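Local coordinates for trypsin-resistant surface T6 protein (PDB 4P0D), which probably forms the shaft of the group A streptococcal pilus as its backbone subunit, a modular surface protein anchored to the cell wall, at residues T155-D160 with S170-S175. The protein carries 1 engineered substitution. Sequence-based numbering, arbitrary orientation.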
loop_
_atom_site.group_PDB
_atom_site.type_symbol
_atom_site.label_atom_id
_atom_site.label_comp_id
_atom_site.label_asym_id
_atom_site.label_seq_id
_atom_site.Cartn_x
_atom_site.Cartn_y
_atom_site.Cartn_z
ATOM N N THR A 155 3.232 -4.957 12.060
ATOM C CA THR A 155 3.635 -5.322 13.410
ATOM C C THR A 155 4.897 -6.161 13.317
ATOM O O THR A 155 5.295 -6.553 12.223
ATOM C CB THR A 155 2.534 -6.100 14.124
ATOM O OG1 THR A 155 2.222 -7.285 13.367
ATOM C CG2 THR A 155 1.280 -5.202 14.285
ATOM N N GLY A 156 5.540 -6.398 14.456
ATOM C CA GLY A 156 6.837 -7.092 14.488
ATOM C C GLY A 156 7.990 -6.113 14.657
ATOM O O GLY A 156 9.152 -6.514 14.748
ATOM N N THR A 157 7.636 -4.828 14.687
ATOM C CA THR A 157 8.565 -3.720 14.782
ATOM C C THR A 157 8.686 -3.258 16.230
ATOM O O THR A 157 7.914 -3.687 17.116
ATOM C CB THR A 157 8.041 -2.516 13.952
ATOM O OG1 THR A 157 6.657 -2.318 14.249
ATOM C CG2 THR A 157 8.203 -2.748 12.432
ATOM N N ILE A 158 9.641 -2.356 16.459
ATOM C CA ILE A 158 9.856 -1.765 17.763
ATOM C C ILE A 158 9.574 -0.267 17.652
ATOM O O ILE A 158 10.183 0.407 16.832
ATOM C CB ILE A 158 11.319 -1.956 18.204
ATOM C CG1 ILE A 158 11.680 -3.446 18.288
ATOM C CG2 ILE A 158 11.592 -1.230 19.516
ATOM C CD1 ILE A 158 10.977 -4.173 19.407
ATOM N N ASP A 159 8.666 0.245 18.483
ATOM C CA ASP A 159 8.293 1.664 18.419
ATOM C C ASP A 159 9.404 2.547 18.972
ATOM O O ASP A 159 9.869 2.348 20.090
ATOM C CB ASP A 159 6.989 1.942 19.182
ATOM C CG ASP A 159 5.739 1.512 18.402
ATOM O OD1 ASP A 159 5.725 1.583 17.158
ATOM O OD2 ASP A 159 4.747 1.118 19.049
ATOM N N ASP A 160 9.829 3.502 18.157
ATOM C CA ASP A 160 10.791 4.518 18.556
ATOM C C ASP A 160 10.094 5.881 18.458
ATOM O O ASP A 160 10.108 6.512 17.401
ATOM C CB ASP A 160 11.990 4.445 17.606
ATOM C CG ASP A 160 13.059 5.473 17.925
ATOM O OD1 ASP A 160 13.006 6.058 19.023
ATOM O OD2 ASP A 160 13.920 5.699 17.057
ATOM N N SER A 170 14.641 -9.626 10.925
ATOM C CA SER A 170 13.320 -9.572 11.563
ATOM C C SER A 170 12.176 -9.837 10.575
ATOM O O SER A 170 12.181 -9.328 9.459
ATOM C CB SER A 170 13.110 -8.206 12.215
ATOM O OG SER A 170 14.062 -7.964 13.238
ATOM N N VAL A 171 11.190 -10.620 10.989
ATOM C CA VAL A 171 10.004 -10.851 10.165
ATOM C C VAL A 171 8.931 -9.828 10.550
ATOM O O VAL A 171 8.542 -9.694 11.721
ATOM C CB VAL A 171 9.468 -12.289 10.300
ATOM C CG1 VAL A 171 8.068 -12.430 9.738
ATOM C CG2 VAL A 171 10.407 -13.268 9.606
ATOM N N LEU A 172 8.463 -9.101 9.546
ATOM C CA LEU A 172 7.441 -8.073 9.743
ATOM C C LEU A 172 6.114 -8.542 9.167
ATOM O O LEU A 172 6.086 -9.148 8.076
ATOM C CB LEU A 172 7.885 -6.776 9.065
ATOM C CG LEU A 172 9.212 -6.190 9.560
ATOM C CD1 LEU A 172 9.471 -4.845 8.929
ATOM C CD2 LEU A 172 9.214 -6.027 11.061
ATOM N N SER A 173 5.033 -8.259 9.880
ATOM C CA SER A 173 3.708 -8.782 9.548
ATOM C C SER A 173 2.823 -7.618 9.139
ATOM O O SER A 173 2.523 -6.749 9.937
ATOM C CB SER A 173 3.094 -9.524 10.733
ATOM O OG SER A 173 3.887 -10.665 11.043
ATOM N N TYR A 174 2.418 -7.629 7.881
ATOM C CA TYR A 174 1.613 -6.573 7.311
ATOM C C TYR A 174 0.166 -7.045 7.160
ATOM O O TYR A 174 -0.110 -8.222 6.941
ATOM C CB TYR A 174 2.155 -6.202 5.944
ATOM C CG TYR A 174 3.522 -5.578 5.942
ATOM C CD1 TYR A 174 4.674 -6.360 5.916
ATOM C CD2 TYR A 174 3.670 -4.201 5.948
ATOM C CE1 TYR A 174 5.925 -5.776 5.895
ATOM C CE2 TYR A 174 4.922 -3.608 5.934
ATOM C CZ TYR A 174 6.041 -4.395 5.906
ATOM O OH TYR A 174 7.265 -3.790 5.880
ATOM N N SER A 175 -0.749 -6.099 7.275
ATOM C CA SER A 175 -2.181 -6.361 7.169
ATOM C C SER A 175 -2.879 -5.211 6.442
ATOM O O SER A 175 -2.559 -4.036 6.665
ATOM C CB SER A 175 -2.792 -6.582 8.551
ATOM O OG SER A 175 -2.680 -5.432 9.354
HETATM O O HOH W 1 9.969 -9.140 13.957
#
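T155 and S173 face each other as an antiparallel hydrogen-bonded pair, with T155 N donating a hydrogen bond to S173 O (2.9 Å) and S173 N returning a nearly straight bond to T155 O (2.9 Å, 179°). Both side chains lie on the same face of the sheet; T155 OG1, set between its own N and C by chi1 of 58°, rests 3.6 Å from S173 CB and adds a long, weak bond to S173 O. Beyond this pair the strands part at G156, whose positive phi turns the chain; a CB here would run into V171 O. A water bridges the gap, donating to G156 O and V171 O (2.7 Å to the latter). L172 CD2 lies 3.7 Å from both G156 O and T157 CG2, and the T157 and L172 side chains cross at about a right angle. The contact thus closes the end of the pairing between strands 139-155 and 171-179, where the chain leaves for the 158-160/163-165 hairpin. On its other edge, 171-179, part of the Ig-like Cna-B-type domain of this pilin, pairs with strand 258-265, through backbone bonds of L172 with A263 and Y174 with Y261.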